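Local coordinates for putative ferritin-like diiron-carboxylate protein TM1526 (Thermotoga maritima, PDB 1VJX) that is of unknown function but, as a ferritin-like four-helix protein, probably binds metal ions and may act as an oxidoreductase, at residues L25-E30 with I61-S66; E103-A108 with R147-M152; I117-L122 with D140-H145. All coordinates share one frame; numbering follows the deposited sequence.

From the N terminus, interaction 1 comes first. It joins helix 15-36 to helix 43-68 and closes a loop with 30 residues between its segments. That loop is finished before interaction 2 opens at residues 103-108. Interaction 2 joins helix 101-125 to helix 129-156, with 38 residues between its segments. Interaction 3 uses the same two helices nearer their connection and is nested inside that larger loop. The two helix pairs together make the ferritin-like bundle. Interactions 1 and 3 touch near its middle, where Glu26 meets Glu142 and Tyr119, and their centres are 12 Å apart. Interaction 2 lies on the other side of the chain's centre from interaction 1.

Interaction 1 (L25-E30 with I61-S66); sequences LEEEGE and IFRKMS
Glu26 reaches across to Phe62, and the next residue on each helix, Glu27 and Arg63, forms a second pair. The Glu26 side chain can be followed outward. Its CB points toward helix 43-68. CG lies beside the backbone N, anti to the carbonyl carbon (chi1 -66°), and meets the edge of the Phe62 ring near the ring plane. Glu26 CG is 3.7 Å from Phe62 CE2 and 3.8 Å from Phe62 CD2. The chain then bends at chi2 (-74°), and this turn carries the carboxylate into the bundle. Glu26 OE2 still lies 3.9 Å from Phe62 CE2 and also comes close to Glu142 OE2 of helix 129-156. Glu26 OE1 is hydrogen-bonded to His58 ND1, on the same helix as Phe62. The carboxylate and ring planes are 50° apart.

Glu27 and Arg63 lie nearer the surface. The Glu27 chain is extended beyond CG, while Arg63 bends at chi3 to bring its NH1 alongside. Arg63 NH1 is 2.8 Å from Glu27 OE2 in a salt bridge. OE2 sits at the guanidinium edge, near its plane. The hydrogen bond is bent and weak, which suggests that charge attraction counts for more than hydrogen-bond direction.

The contact therefore has two chemical characters. Outside, opposite charges link the two helices. Inside, a phenylalanine edge borders the methylene of a glutamate whose carboxylate faces a cluster with Glu55, His58 and Glu142. This is consistent with the carboxylate-rich metal site of ferritin-like proteins, with Phe62 forming part of its apolar wall.

Interaction 2 (E103-A108 with R147-M152); sequences EVLDIA and RKLLEM
Leu105 and Leu149 mark the nearest backbone approach of two nearly antiparallel helical segments, whose axes come within 9.9 Å at an angle of 154° between their directions. The CA atoms of Leu105 and Leu149 are 6.5 Å apart. The contact is apolar and buried, with no hydrogen bond across it. It is a layer between two antiparallel helices of the ferritin-like four-helix bundle, away from the acidic centre.

Leu105 divides its two methyl groups between two partners. Its CD2 meets Leu149 CD2, methyl to methyl, at 3.7 Å. Its CD1 instead meets the base of selenomethionine Met152, 3.6 Å from Met152 CB. The Leu105 and Met152 side chains cross at about a right angle here. Leu149 also divides its branches. While CD2 faces Leu105, CD1 lies 3.7 Å from Ala108 CB. The same Leu149 CD1 is 3.8 Å from the backbone O of Ala108, so the methyl rests against the opposing helix itself. CG of Leu149 is anti to its own carbonyl carbon (chi1 -62°), which sends the forked end across to both partners. With an alanine here, both methyl contacts would be lost, and Leu105 CD2 and Ala108 CB would probably face a gap between the helices.

Away from this seam, Arg147, Lys148 and Glu151 form a salt-bridge network on helix 129-156. Lys148 NZ meets Glu151 OE1 at 2.9 Å, and Arg147 holds OE2 more weakly.

The other two long helices lie against the contact. Phe32 and Tyr33 of helix 15-36 touch Ala108 and Leu149, respectively. Ile44, Thr47 and Phe48 of helix 43-68 pack on Met152. A salt bridge from Asp106 to Lys153 adds a polar link between helices 101-125 and 129-156.

Interaction 3 (I117-L122 with D140-H145); sequences ILYYEL and DQEKEH
Tyr119 meets Glu142 beside the probable metal site of this ferritin-like bundle, where Glu142 and His145 form a Glu-x-x-His sequence like that of Glu55 and His58. The carboxylates of Glu26, Glu55 and Glu112 gather close to that of Glu142, which is consistent with a diiron-carboxylate site. Glu142 CG lies 3.7 Å from Tyr119 CE2. It approaches the ring obliquely, and the two side chains cross at about a right angle. The Glu142 chain bends at chi2 (-64°), which turns its carboxylate along the ring instead of across to the other helix. Glu142 CD is still 4.0 Å from Tyr119 CE2. The ring and carboxylate planes are 40° apart.

A second pair sits at the exposed side of the same two helices. The Tyr120 hydroxyl lies against CE and CD of Lys143, with Tyr120 OH 3.5 Å from Lys143 CE, and these side chains also cross at about a right angle. This is a packing contact, not a hydrogen bond. Lys143 NZ forms a looser salt bridge, 3.6 Å, with Asp140 OD1 on its own helix.

Helix 43-68 flanks the inner side: Phe62 meets the Tyr119 ring, and Glu142 OE2 makes a weak hydrogen bond with His58 ND1. Leu25 of helix 15-36 also packs on Tyr119. Helices 101-125 and 129-156 are thus joined where all four long helices come together.

Interaction 1 (L25-E30 with I61-S66)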
loop_
_atom_site.group_PDB
_atom_site.type_symbol
_atom_site.label_atom_id
_atom_site.label_comp_id
_atom_site.label_asym_id
_atom_site.label_seq_id
_atom_site.Cartn_x
_atom_site.Cartn_y
_atom_site.Cartn_z
ATOM N N LEU A 25 -5.138 -2.742 0.392
ATOM C CA LEU A 25 -4.365 -1.533 0.290
ATOM C C LEU A 25 -3.497 -1.571 -0.975
ATOM O O LEU A 25 -3.441 -0.580 -1.696
ATOM C CB LEU A 25 -3.523 -1.281 1.559
ATOM C CG LEU A 25 -4.303 -1.002 2.866
ATOM C CD1 LEU A 25 -3.360 -0.729 4.053
ATOM C CD2 LEU A 25 -5.295 0.138 2.730
ATOM N N GLU A 26 -2.895 -2.729 -1.276
ATOM C CA GLU A 26 -2.081 -2.893 -2.486
ATOM C C GLU A 26 -2.928 -2.888 -3.759
ATOM O O GLU A 26 -2.533 -2.318 -4.770
ATOM C CB GLU A 26 -1.243 -4.164 -2.412
ATOM C CG GLU A 26 -0.183 -4.134 -1.321
ATOM C CD GLU A 26 1.019 -3.241 -1.609
ATOM O OE1 GLU A 26 1.114 -2.696 -2.720
ATOM O OE2 GLU A 26 1.897 -3.110 -0.707
ATOM N N GLU A 27 -4.084 -3.533 -3.709
ATOM C CA GLU A 27 -5.040 -3.499 -4.819
ATOM C C GLU A 27 -5.580 -2.083 -5.079
ATOM O O GLU A 27 -5.756 -1.673 -6.218
ATOM C CB GLU A 27 -6.212 -4.459 -4.546
ATOM C CG GLU A 27 -5.825 -5.940 -4.539
ATOM C CD GLU A 27 -6.959 -6.891 -4.120
ATOM O OE1 GLU A 27 -7.937 -6.478 -3.463
ATOM O OE2 GLU A 27 -6.892 -8.084 -4.483
ATOM N N GLU A 28 -5.891 -1.360 -4.020
ATOM C CA GLU A 28 -6.459 -0.028 -4.169
ATOM C C GLU A 28 -5.396 0.960 -4.602
ATOM O O GLU A 28 -5.681 1.835 -5.396
ATOM C CB GLU A 28 -7.194 0.420 -2.888
ATOM C CG GLU A 28 -8.530 -0.308 -2.705
ATOM C CD GLU A 28 -9.533 0.046 -3.802
ATOM O OE1 GLU A 28 -9.790 1.272 -3.983
ATOM O OE2 GLU A 28 -10.064 -0.881 -4.499
ATOM N N GLY A 29 -4.185 0.766 -4.113
ATOM C CA GLY A 29 -3.045 1.551 -4.507
ATOM C C GLY A 29 -2.715 1.441 -5.982
ATOM O O GLY A 29 -2.378 2.457 -6.636
ATOM N N GLU A 30 -2.801 0.219 -6.504
ATOM C CA GLU A 30 -2.626 -0.039 -7.932
ATOM C C GLU A 30 -3.601 0.820 -8.728
ATOM O O GLU A 30 -3.212 1.485 -9.687
ATOM C CB GLU A 30 -2.820 -1.538 -8.271
ATOM C CG GLU A 30 -3.051 -1.826 -9.769
ATOM C CD GLU A 30 -3.185 -3.309 -10.125
ATOM O OE1 GLU A 30 -3.396 -4.131 -9.225
ATOM O OE2 GLU A 30 -3.077 -3.672 -11.308
ATOM N N ILE A 61 1.477 -11.091 -4.007
ATOM C CA ILE A 61 2.350 -11.773 -3.046
ATOM C C ILE A 61 1.582 -11.990 -1.759
ATOM O O ILE A 61 1.606 -13.088 -1.196
ATOM C CB ILE A 61 3.661 -10.989 -2.836
ATOM C CG1 ILE A 61 4.572 -11.210 -4.038
ATOM C CG2 ILE A 61 4.352 -11.380 -1.504
ATOM C CD1 ILE A 61 5.656 -10.206 -4.139
ATOM N N PHE A 62 0.922 -10.919 -1.305
ATOM C CA PHE A 62 0.026 -10.986 -0.154
ATOM C C PHE A 62 -1.147 -11.985 -0.339
ATOM O O PHE A 62 -1.575 -12.602 0.627
ATOM C CB PHE A 62 -0.535 -9.595 0.178
ATOM C CG PHE A 62 0.427 -8.684 0.845
ATOM C CD1 PHE A 62 1.405 -9.161 1.717
ATOM C CD2 PHE A 62 0.326 -7.298 0.636
ATOM C CE1 PHE A 62 2.294 -8.271 2.333
ATOM C CE2 PHE A 62 1.177 -6.410 1.247
ATOM C CZ PHE A 62 2.184 -6.877 2.092
ATOM N N ARG A 63 -1.695 -12.105 -1.539
ATOM C CA ARG A 63 -2.809 -13.082 -1.756
ATOM C C ARG A 63 -2.250 -14.510 -1.613
ATOM O O ARG A 63 -2.813 -15.338 -0.924
ATOM C CB ARG A 63 -3.456 -12.965 -3.136
ATOM C CG ARG A 63 -4.293 -11.719 -3.369
ATOM C CD ARG A 63 -5.321 -11.864 -4.537
ATOM N NE ARG A 63 -4.664 -11.704 -5.829
ATOM C CZ ARG A 63 -4.444 -10.529 -6.428
ATOM N NH1 ARG A 63 -4.880 -9.402 -5.891
ATOM N NH2 ARG A 63 -3.809 -10.479 -7.593
ATOM N N LYS A 64 -1.124 -14.786 -2.254
ATOM C CA LYS A 64 -0.512 -16.105 -2.165
ATOM C C LYS A 64 -0.237 -16.437 -0.700
ATOM O O LYS A 64 -0.368 -17.557 -0.263
ATOM C CB LYS A 64 0.786 -16.103 -2.969
ATOM C CG LYS A 64 1.291 -17.457 -3.370
ATOM C CD LYS A 64 2.789 -17.379 -3.783
ATOM C CE LYS A 64 3.348 -18.758 -4.151
ATOM N NZ LYS A 64 4.085 -18.689 -5.457
HETATM N N MSE A 65 0.141 -15.421 0.049
HETATM C CA MSE A 65 0.594 -15.589 1.439
HETATM C C MSE A 65 -0.580 -15.966 2.321
HETATM O O MSE A 65 -0.491 -16.928 3.115
HETATM C CB MSE A 65 1.242 -14.314 1.944
HETATM C CG MSE A 65 1.771 -14.449 3.317
HETATM SE SE MSE A 65 2.916 -12.907 3.910
HETATM C CE MSE A 65 4.559 -12.976 2.632
ATOM N N SER A 66 -1.696 -15.254 2.150
ATOM C CA SER A 66 -2.865 -15.542 2.970
ATOM C C SER A 66 -3.461 -16.933 2.692
ATOM O O SER A 66 -4.133 -17.520 3.540
ATOM C CB SER A 66 -3.910 -14.441 2.819
ATOM O OG SER A 66 -4.824 -14.694 1.796
#

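Interaction 2 (E103-A108 with R147-M152)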
loop_
_atom_site.group_PDB
_atom_site.type_symbol
_atom_site.label_atom_id
_atom_site.label_comp_id
_atom_site.label_asym_id
_atom_site.label_seq_id
_atom_site.Cartn_x
_atom_site.Cartn_y
_atom_site.Cartn_z
ATOM N N GLU A 103 -2.017 18.282 -4.905
ATOM C CA GLU A 103 -3.128 17.767 -4.116
ATOM C C GLU A 103 -3.198 16.236 -4.162
ATOM O O GLU A 103 -3.490 15.582 -3.188
ATOM C CB GLU A 103 -4.442 18.418 -4.545
ATOM C CG GLU A 103 -4.954 18.105 -5.926
ATOM C CD GLU A 103 -6.230 18.896 -6.207
ATOM O OE1 GLU A 103 -7.202 18.736 -5.390
ATOM O OE2 GLU A 103 -6.262 19.670 -7.212
ATOM N N VAL A 104 -2.848 15.704 -5.311
ATOM C CA VAL A 104 -2.809 14.285 -5.596
ATOM C C VAL A 104 -1.684 13.587 -4.798
ATOM O O VAL A 104 -1.886 12.537 -4.163
ATOM C CB VAL A 104 -2.640 14.153 -7.157
ATOM C CG1 VAL A 104 -1.672 13.063 -7.586
ATOM C CG2 VAL A 104 -4.018 14.053 -7.856
ATOM N N LEU A 105 -0.500 14.172 -4.849
ATOM C CA LEU A 105 0.627 13.690 -4.082
ATOM C C LEU A 105 0.386 13.764 -2.571
ATOM O O LEU A 105 0.761 12.852 -1.822
ATOM C CB LEU A 105 1.891 14.458 -4.468
ATOM C CG LEU A 105 2.540 14.065 -5.795
ATOM C CD1 LEU A 105 3.781 14.749 -5.950
ATOM C CD2 LEU A 105 2.792 12.562 -5.883
ATOM N N ASP A 106 -0.255 14.822 -2.105
ATOM C CA ASP A 106 -0.513 14.944 -0.675
ATOM C C ASP A 106 -1.309 13.765 -0.205
ATOM O O ASP A 106 -1.039 13.200 0.833
ATOM C CB ASP A 106 -1.253 16.257 -0.348
ATOM C CG ASP A 106 -0.306 17.482 -0.317
ATOM O OD1 ASP A 106 0.914 17.296 -0.154
ATOM O OD2 ASP A 106 -0.700 18.667 -0.476
ATOM N N ILE A 107 -2.302 13.399 -0.996
ATOM C CA ILE A 107 -3.156 12.246 -0.686
ATOM C C ILE A 107 -2.349 10.926 -0.738
ATOM O O ILE A 107 -2.423 10.118 0.172
ATOM C CB ILE A 107 -4.378 12.225 -1.637
ATOM C CG1 ILE A 107 -5.258 13.467 -1.388
ATOM C CG2 ILE A 107 -5.184 10.944 -1.435
ATOM C CD1 ILE A 107 -6.238 13.796 -2.526
ATOM N N ALA A 108 -1.561 10.760 -1.793
ATOM C CA ALA A 108 -0.742 9.577 -1.994
ATOM C C ALA A 108 0.182 9.376 -0.843
ATOM O O ALA A 108 0.383 8.278 -0.405
ATOM C CB ALA A 108 0.082 9.715 -3.252
ATOM N N ARG A 147 9.502 7.688 -0.899
ATOM C CA ARG A 147 10.607 8.577 -1.233
ATOM C C ARG A 147 10.390 9.231 -2.599
ATOM O O ARG A 147 10.703 10.429 -2.792
ATOM C CB ARG A 147 11.895 7.773 -1.255
ATOM C CG ARG A 147 13.139 8.540 -1.667
ATOM C CD ARG A 147 14.153 7.638 -2.327
ATOM N NE ARG A 147 13.682 7.223 -3.662
ATOM C CZ ARG A 147 13.813 7.973 -4.758
ATOM N NH1 ARG A 147 14.364 9.174 -4.678
ATOM N NH2 ARG A 147 13.382 7.534 -5.933
ATOM N N LYS A 148 9.869 8.448 -3.553
ATOM C CA LYS A 148 9.612 8.960 -4.903
ATOM C C LYS A 148 8.506 9.977 -4.883
ATOM O O LYS A 148 8.628 11.035 -5.498
ATOM C CB LYS A 148 9.266 7.836 -5.874
ATOM C CG LYS A 148 9.030 8.306 -7.304
ATOM C CD LYS A 148 10.303 8.764 -7.970
ATOM C CE LYS A 148 10.082 9.579 -9.207
ATOM N NZ LYS A 148 11.419 10.140 -9.647
ATOM N N LEU A 149 7.435 9.679 -4.151
ATOM C CA LEU A 149 6.359 10.647 -3.937
ATOM C C LEU A 149 6.845 11.968 -3.295
ATOM O O LEU A 149 6.423 13.044 -3.681
ATOM C CB LEU A 149 5.233 10.018 -3.099
ATOM C CG LEU A 149 4.478 8.804 -3.670
ATOM C CD1 LEU A 149 3.464 8.259 -2.688
ATOM C CD2 LEU A 149 3.768 9.138 -4.960
ATOM N N LEU A 150 7.737 11.895 -2.323
ATOM C CA LEU A 150 8.254 13.102 -1.676
ATOM C C LEU A 150 9.215 13.880 -2.602
ATOM O O LEU A 150 9.277 15.126 -2.567
ATOM C CB LEU A 150 8.925 12.728 -0.351
ATOM C CG LEU A 150 7.972 12.180 0.726
ATOM C CD1 LEU A 150 8.728 11.447 1.849
ATOM C CD2 LEU A 150 7.103 13.330 1.317
ATOM N N GLU A 151 9.950 13.131 -3.425
ATOM C CA GLU A 151 10.823 13.694 -4.460
ATOM C C GLU A 151 10.012 14.490 -5.505
ATOM O O GLU A 151 10.360 15.602 -5.839
ATOM C CB GLU A 151 11.646 12.562 -5.116
ATOM C CG GLU A 151 12.533 12.968 -6.289
ATOM C CD GLU A 151 13.500 11.856 -6.698
ATOM O OE1 GLU A 151 13.121 10.978 -7.508
ATOM O OE2 GLU A 151 14.653 11.851 -6.199
HETATM N N MSE A 152 8.927 13.905 -5.995
HETATM C CA MSE A 152 8.002 14.584 -6.896
HETATM C C MSE A 152 7.353 15.804 -6.240
HETATM O O MSE A 152 7.259 16.861 -6.860
HETATM C CB MSE A 152 6.928 13.614 -7.394
HETATM C CG MSE A 152 7.437 12.560 -8.353
HETATM SE SE MSE A 152 6.087 11.193 -8.744
HETATM C CE MSE A 152 4.923 12.165 -9.999
#

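Interaction 3 (I117-L122 with D140-H145)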
loop_
_atom_site.group_PDB
_atom_site.type_symbol
_atom_site.label_atom_id
_atom_site.label_comp_id
_atom_site.label_asym_id
_atom_site.label_seq_id
_atom_site.Cartn_x
_atom_site.Cartn_y
_atom_site.Cartn_z
ATOM N N ILE A 117 2.639 1.642 7.964
ATOM C CA ILE A 117 2.441 1.264 9.356
ATOM C C ILE A 117 1.804 -0.097 9.399
ATOM O O ILE A 117 2.216 -0.980 10.156
ATOM C CB ILE A 117 1.559 2.288 10.114
ATOM C CG1 ILE A 117 2.255 3.632 10.185
ATOM C CG2 ILE A 117 1.229 1.800 11.532
ATOM C CD1 ILE A 117 1.660 4.629 11.132
ATOM N N LEU A 118 0.800 -0.289 8.547
ATOM C CA LEU A 118 0.067 -1.553 8.547
ATOM C C LEU A 118 0.935 -2.737 8.107
ATOM O O LEU A 118 0.831 -3.852 8.639
ATOM C CB LEU A 118 -1.183 -1.490 7.705
ATOM C CG LEU A 118 -1.757 -2.945 7.615
ATOM C CD1 LEU A 118 -2.830 -3.206 8.660
ATOM C CD2 LEU A 118 -2.202 -3.254 6.263
ATOM N N TYR A 119 1.734 -2.552 7.079
ATOM C CA TYR A 119 2.598 -3.654 6.691
ATOM C C TYR A 119 3.642 -3.959 7.768
ATOM O O TYR A 119 4.030 -5.107 7.877
ATOM C CB TYR A 119 3.320 -3.407 5.360
ATOM C CG TYR A 119 2.424 -2.959 4.223
ATOM C CD1 TYR A 119 1.209 -3.572 3.981
ATOM C CD2 TYR A 119 2.813 -1.880 3.400
ATOM C CE1 TYR A 119 0.376 -3.150 2.956
ATOM C CE2 TYR A 119 1.979 -1.439 2.385
ATOM C CZ TYR A 119 0.765 -2.093 2.165
ATOM O OH TYR A 119 -0.045 -1.654 1.164
ATOM N N TYR A 120 4.136 -2.949 8.508
ATOM C CA TYR A 120 4.990 -3.216 9.643
ATOM C C TYR A 120 4.232 -4.079 10.693
ATOM O O TYR A 120 4.761 -5.041 11.217
ATOM C CB TYR A 120 5.550 -1.920 10.266
ATOM C CG TYR A 120 6.846 -1.398 9.625
ATOM C CD1 TYR A 120 8.007 -2.175 9.608
ATOM C CD2 TYR A 120 6.923 -0.116 9.069
ATOM C CE1 TYR A 120 9.217 -1.700 9.028
ATOM C CE2 TYR A 120 8.164 0.378 8.473
ATOM C CZ TYR A 120 9.287 -0.432 8.457
ATOM O OH TYR A 120 10.486 0.002 7.899
ATOM N N GLU A 121 2.965 -3.750 10.936
ATOM C CA GLU A 121 2.166 -4.453 11.927
ATOM C C GLU A 121 2.084 -5.902 11.589
ATOM O O GLU A 121 2.314 -6.736 12.458
ATOM C CB GLU A 121 0.786 -3.809 12.085
ATOM C CG GLU A 121 0.897 -2.495 12.875
ATOM C CD GLU A 121 -0.364 -1.631 12.874
ATOM O OE1 GLU A 121 -1.172 -1.734 11.930
ATOM O OE2 GLU A 121 -0.548 -0.841 13.834
ATOM N N LEU A 122 1.805 -6.169 10.311
ATOM C CA LEU A 122 1.704 -7.501 9.726
ATOM C C LEU A 122 2.986 -8.314 9.864
ATOM O O LEU A 122 2.963 -9.497 10.257
ATOM C CB LEU A 122 1.388 -7.395 8.219
ATOM C CG LEU A 122 1.511 -8.729 7.440
ATOM C CD1 LEU A 122 0.568 -9.806 8.033
ATOM C CD2 LEU A 122 1.282 -8.567 5.934
ATOM N N ASP A 140 10.323 -2.257 2.204
ATOM C CA ASP A 140 11.419 -1.552 1.567
ATOM C C ASP A 140 11.021 -0.945 0.245
ATOM O O ASP A 140 11.342 0.186 -0.014
ATOM C CB ASP A 140 12.605 -2.472 1.353
ATOM C CG ASP A 140 13.319 -2.807 2.633
ATOM O OD1 ASP A 140 13.314 -1.948 3.579
ATOM O OD2 ASP A 140 13.957 -3.900 2.758
ATOM N N GLN A 141 10.301 -1.684 -0.591
ATOM C CA GLN A 141 9.824 -1.142 -1.865
ATOM C C GLN A 141 8.767 -0.063 -1.643
ATOM O O GLN A 141 8.715 0.909 -2.363
ATOM C CB GLN A 141 9.291 -2.272 -2.765
ATOM C CG GLN A 141 10.416 -3.021 -3.499
ATOM C CD GLN A 141 10.113 -4.500 -3.903
ATOM O OE1 GLN A 141 8.992 -4.987 -3.789
ATOM N NE2 GLN A 141 11.157 -5.198 -4.340
ATOM N N GLU A 142 7.902 -0.254 -0.647
ATOM C CA GLU A 142 6.869 0.736 -0.332
ATOM C C GLU A 142 7.524 2.019 0.142
ATOM O O GLU A 142 7.030 3.093 -0.145
ATOM C CB GLU A 142 5.907 0.216 0.726
ATOM C CG GLU A 142 4.974 -0.887 0.232
ATOM C CD GLU A 142 4.009 -0.443 -0.858
ATOM O OE1 GLU A 142 3.860 0.795 -1.045
ATOM O OE2 GLU A 142 3.402 -1.339 -1.520
ATOM N N LYS A 143 8.641 1.893 0.868
ATOM C CA LYS A 143 9.334 3.050 1.420
ATOM C C LYS A 143 10.089 3.814 0.333
ATOM O O LYS A 143 10.304 5.008 0.455
ATOM C CB LYS A 143 10.309 2.625 2.495
ATOM C CG LYS A 143 9.721 2.245 3.849
ATOM C CD LYS A 143 10.854 2.226 4.912
ATOM C CE LYS A 143 11.732 0.979 4.819
ATOM N NZ LYS A 143 13.105 1.314 5.084
ATOM N N GLU A 144 10.493 3.113 -0.723
ATOM C CA GLU A 144 10.973 3.750 -1.967
ATOM C C GLU A 144 9.866 4.446 -2.785
ATOM O O GLU A 144 10.136 5.420 -3.456
ATOM C CB GLU A 144 11.659 2.723 -2.873
ATOM C CG GLU A 144 13.017 2.236 -2.379
ATOM C CD GLU A 144 14.029 3.336 -2.295
ATOM O OE1 GLU A 144 13.929 4.329 -3.074
ATOM O OE2 GLU A 144 14.929 3.199 -1.436
ATOM N N HIS A 145 8.635 3.923 -2.758
ATOM C CA HIS A 145 7.518 4.582 -3.425
ATOM C C HIS A 145 7.342 5.902 -2.755
ATOM O O HIS A 145 7.202 6.921 -3.409
ATOM C CB HIS A 145 6.199 3.830 -3.248
ATOM C CG HIS A 145 6.104 2.562 -4.026
ATOM N ND1 HIS A 145 4.897 1.919 -4.266
ATOM C CD2 HIS A 145 7.059 1.818 -4.632
ATOM C CE1 HIS A 145 5.125 0.825 -4.968
ATOM N NE2 HIS A 145 6.425 0.743 -5.209
#